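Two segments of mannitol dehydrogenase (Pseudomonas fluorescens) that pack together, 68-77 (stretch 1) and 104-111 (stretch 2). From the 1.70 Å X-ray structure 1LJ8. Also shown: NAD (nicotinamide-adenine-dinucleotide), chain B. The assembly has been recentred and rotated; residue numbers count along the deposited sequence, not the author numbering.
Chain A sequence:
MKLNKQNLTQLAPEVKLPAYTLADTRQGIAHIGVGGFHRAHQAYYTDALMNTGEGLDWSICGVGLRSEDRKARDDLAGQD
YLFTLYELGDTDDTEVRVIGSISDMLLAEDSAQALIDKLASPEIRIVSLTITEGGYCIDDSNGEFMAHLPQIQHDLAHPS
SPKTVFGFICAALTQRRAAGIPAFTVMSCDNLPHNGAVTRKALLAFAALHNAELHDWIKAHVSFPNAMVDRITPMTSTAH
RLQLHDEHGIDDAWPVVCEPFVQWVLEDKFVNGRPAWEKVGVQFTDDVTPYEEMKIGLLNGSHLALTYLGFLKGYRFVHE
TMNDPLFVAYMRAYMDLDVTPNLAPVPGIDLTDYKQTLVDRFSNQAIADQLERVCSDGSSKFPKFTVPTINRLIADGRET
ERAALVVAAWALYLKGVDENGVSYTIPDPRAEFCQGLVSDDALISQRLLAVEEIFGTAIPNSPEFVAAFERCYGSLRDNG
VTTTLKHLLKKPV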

# COMPACT_ATOMS: atom_id res chain seq x y z
N GLU A 68 14.72 8.42 -3.30
CA GLU A 68 13.54 9.28 -3.45
C GLU A 68 12.95 9.82 -2.13
O GLU A 68 12.15 10.75 -2.14
CB GLU A 68 12.42 8.61 -4.28
CG GLU A 68 12.43 7.09 -4.35
CD GLU A 68 13.52 6.53 -5.24
OE1 GLU A 68 13.44 6.67 -6.50
OE2 GLU A 68 14.47 5.95 -4.69
N ASP A 69 13.36 9.25 -1.00
CA ASP A 69 12.87 9.72 0.30
C ASP A 69 13.50 11.05 0.74
O ASP A 69 13.03 11.68 1.67
CB ASP A 69 13.14 8.65 1.37
CG ASP A 69 12.41 7.35 1.08
OD1 ASP A 69 11.29 7.42 0.51
OD2 ASP A 69 12.93 6.27 1.39
N ARG A 70 14.59 11.47 0.09
CA ARG A 70 15.25 12.72 0.47
C ARG A 70 14.32 13.91 0.30
O ARG A 70 14.29 14.80 1.15
CB ARG A 70 16.51 12.94 -0.39
CG ARG A 70 17.44 14.10 0.08
CD ARG A 70 18.59 14.24 -0.95
NE ARG A 70 19.05 12.89 -1.25
CZ ARG A 70 19.44 12.45 -2.45
NH1 ARG A 70 19.46 13.26 -3.51
NH2 ARG A 70 19.72 11.15 -2.59
N LYS A 71 13.58 13.94 -0.79
CA LYS A 71 12.66 15.05 -1.03
C LYS A 71 11.60 15.10 0.07
O LYS A 71 11.28 16.18 0.55
CB LYS A 71 11.97 14.95 -2.39
CG LYS A 71 11.05 16.16 -2.68
CD LYS A 71 10.59 16.23 -4.13
CE LYS A 71 10.05 17.66 -4.46
NZ LYS A 71 8.90 18.05 -3.57
N ALA A 72 11.05 13.95 0.47
CA ALA A 72 10.05 13.93 1.55
C ALA A 72 10.66 14.51 2.86
O ALA A 72 10.07 15.34 3.54
CB ALA A 72 9.60 12.46 1.81
N ARG A 73 11.87 14.06 3.20
CA ARG A 73 12.52 14.52 4.41
C ARG A 73 12.73 16.05 4.35
O ARG A 73 12.43 16.75 5.31
CB ARG A 73 13.88 13.76 4.56
CG ARG A 73 14.57 13.91 5.93
CD ARG A 73 15.31 15.28 6.09
NE ARG A 73 16.20 15.59 4.96
CZ ARG A 73 17.43 15.09 4.81
NH1 ARG A 73 17.93 14.25 5.73
NH2 ARG A 73 18.16 15.40 3.74
N ASP A 74 13.26 16.54 3.23
CA ASP A 74 13.53 17.97 3.10
C ASP A 74 12.24 18.79 3.17
O ASP A 74 12.20 19.80 3.86
CB ASP A 74 14.24 18.27 1.78
CG ASP A 74 15.68 17.74 1.74
OD1 ASP A 74 16.22 17.37 2.79
OD2 ASP A 74 16.26 17.74 0.62
N ASP A 75 11.19 18.32 2.50
CA ASP A 75 9.92 19.05 2.48
C ASP A 75 9.34 19.10 3.89
O ASP A 75 8.86 20.17 4.32
CB ASP A 75 8.89 18.40 1.54
CG ASP A 75 9.18 18.67 0.04
OD1 ASP A 75 10.00 19.55 -0.29
OD2 ASP A 75 8.56 17.99 -0.80
N LEU A 76 9.37 17.97 4.60
CA LEU A 76 8.84 17.97 5.95
C LEU A 76 9.74 18.80 6.89
O LEU A 76 9.24 19.56 7.71
CB LEU A 76 8.69 16.54 6.51
CG LEU A 76 7.62 15.67 5.86
CD1 LEU A 76 7.68 14.28 6.48
CD2 LEU A 76 6.24 16.31 6.06
N ALA A 77 11.06 18.63 6.79
CA ALA A 77 11.97 19.37 7.68
C ALA A 77 11.78 20.87 7.51
O ALA A 77 11.90 21.62 8.48
CB ALA A 77 13.41 19.00 7.42
N ASP A 104 10.43 13.71 13.28
CA ASP A 104 11.73 13.71 12.59
C ASP A 104 11.63 12.66 11.50
O ASP A 104 10.66 11.92 11.44
CB ASP A 104 12.84 13.29 13.56
CG ASP A 104 14.25 13.72 13.10
OD1 ASP A 104 15.21 13.43 13.86
OD2 ASP A 104 14.41 14.34 12.01
N MSE A 105 12.67 12.57 10.66
CA MSE A 105 12.74 11.55 9.62
C MSE A 105 14.24 11.39 9.30
O MSE A 105 14.89 12.39 8.99
CB MSE A 105 11.99 11.98 8.37
CG MSE A 105 12.06 10.93 7.27
SE MSE A 105 10.89 11.36 5.84
CE MSE A 105 11.53 10.00 4.53
N LEU A 106 14.75 10.17 9.45
CA LEU A 106 16.16 9.86 9.18
C LEU A 106 16.27 9.14 7.84
O LEU A 106 15.35 8.38 7.46
CB LEU A 106 16.75 8.96 10.30
CG LEU A 106 16.65 9.53 11.74
CD1 LEU A 106 17.45 8.58 12.69
CD2 LEU A 106 17.16 10.97 11.82
N LEU A 107 17.38 9.38 7.13
CA LEU A 107 17.62 8.74 5.85
C LEU A 107 18.81 7.82 5.97
O LEU A 107 19.84 8.19 6.57
CB LEU A 107 17.96 9.78 4.78
CG LEU A 107 16.87 10.83 4.56
CD1 LEU A 107 17.33 11.80 3.41
CD2 LEU A 107 15.53 10.14 4.18
N ALA A 108 18.69 6.61 5.42
CA ALA A 108 19.81 5.68 5.45
C ALA A 108 21.05 6.33 4.80
O ALA A 108 22.18 6.13 5.30
CB ALA A 108 19.44 4.38 4.70
N GLU A 109 20.86 7.08 3.70
CA GLU A 109 22.00 7.71 2.98
C GLU A 109 22.84 8.64 3.86
O GLU A 109 24.00 8.93 3.52
CB GLU A 109 21.54 8.50 1.72
CG GLU A 109 20.61 9.71 2.02
CD GLU A 109 20.15 10.50 0.77
OE1 GLU A 109 19.92 9.89 -0.25
OE2 GLU A 109 19.98 11.74 0.82
N ASP A 110 22.26 9.15 4.95
CA ASP A 110 23.00 10.06 5.85
C ASP A 110 23.90 9.35 6.84
O ASP A 110 24.87 9.93 7.36
CB ASP A 110 22.03 11.00 6.61
CG ASP A 110 21.33 11.97 5.68
OD1 ASP A 110 21.90 12.29 4.60
OD2 ASP A 110 20.22 12.46 6.02
N SER A 111 23.57 8.09 7.14
CA SER A 111 24.32 7.29 8.09
C SER A 111 23.55 6.00 8.42
O SER A 111 22.51 6.07 9.08
CB SER A 111 24.54 8.04 9.41
OG SER A 111 25.04 7.18 10.42
PA NAD B . 4.12 6.38 -1.65
O1A NAD B . 4.59 6.18 -3.00
O2A NAD B . 3.65 7.69 -1.13
O5B NAD B . 5.25 5.93 -0.61
C5B NAD B . 5.84 4.59 -0.72
C4B NAD B . 6.93 4.69 0.37
O4B NAD B . 7.60 3.35 0.41
C3B NAD B . 8.14 5.64 0.04
O3B NAD B . 8.56 6.19 1.31
C2B NAD B . 9.17 4.70 -0.59
O2B NAD B . 10.50 5.19 -0.52
C1B NAD B . 9.01 3.47 0.29
N9A NAD B . 9.49 2.25 -0.27
C8A NAD B . 9.29 1.67 -1.51
N7A NAD B . 9.88 0.50 -1.62
C5A NAD B . 10.49 0.31 -0.39
C6A NAD B . 11.26 -0.77 0.06
N6A NAD B . 11.53 -1.88 -0.63
N1A NAD B . 11.78 -0.70 1.34
C2A NAD B . 11.55 0.41 2.16
N3A NAD B . 10.78 1.49 1.74
C4A NAD B . 10.28 1.38 0.44
O3 NAD B . 3.00 5.28 -1.43
PN NAD B . 1.74 5.23 -0.43
O1N NAD B . 0.56 5.76 -1.13
O2N NAD B . 2.15 5.88 0.81
O5D NAD B . 1.50 3.68 -0.27
C5D NAD B . 2.50 2.93 0.41
C4D NAD B . 1.87 1.66 0.76
O4D NAD B . 0.87 1.76 1.79
C3D NAD B . 1.20 0.81 -0.38
O3D NAD B . 2.17 0.14 -1.20
C2D NAD B . 0.23 -0.08 0.36
O2D NAD B . 0.84 -1.29 0.78
C1D NAD B . -0.21 0.80 1.56
N1N NAD B . -1.50 1.49 1.38
C2N NAD B . -1.71 2.61 0.55
C3N NAD B . -2.99 3.07 0.42
C7N NAD B . -3.25 4.27 -0.52
O7N NAD B . -4.43 4.54 -0.78
N7N NAD B . -2.25 4.93 -1.07
C4N NAD B . -4.12 2.41 1.10
C5N NAD B . -3.85 1.30 1.95
C6N NAD B . -2.52 0.81 2.11
O HOH W 1 17.21 13.52 8.50
O HOH W 2 20.57 13.97 3.01

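Two arginines one helical turn apart, R70 and R73, reach from the helix to two consecutive acids, E109 and D110, in the 3-10 segment that follows the strand. The R70–E109 salt bridge is two-pronged and very short: NE of R70 donates to OE2 of E109 at 2.5 Å, and NH2 of R70 to OE1 of E109 at 2.7 Å, so the carboxylate meets the guanidinium edge near its plane. R73 binds D110 through one nitrogen, NH1 to OD2 at 2.9 Å. Its NE and NH2 both donate to OD1 of neighbouring D74, at 2.8 and 2.9 Å, so the guanidinium is shared between an acid of its own helix and one across the contact. Two waters complete this polar network. Water 1 accepts from R73 NH1 (3.0 Å) and donates to the M105 carbonyl O (2.6 Å); water 2 accepts from R73 NH2 and donates to E109 OE2 and D110 OD1.

Helix 69-77 runs roughly antiparallel to strand 104-107, at 151°, with axes 8.8 Å apart at closest approach. Strand alternation points M105 and L107 toward the helix and L106 away. M105, a selenomethionine, extends with all three chi angles t; its CE lies 4.1 Å from A72 CB and 3.6 Å from D69 O, while its SE lies 4.4 Å from L76 CD1. L107 CD1 sits over one face of the R73 guanidinium, 3.4 Å from NH1, leaving the edge free for polar partners, and also packs 3.7 Å from R70 CA. The aliphatic part of R73 closes on the strand as well, CG lying 3.4 Å from M105 O.

D69 joins this packing to the cofactor: its OD1 accepts hydrogen bonds from NAD O2B (2.6 Å) and O3B (3.1 Å), while its CB lies 3.8 Å from M105 CE.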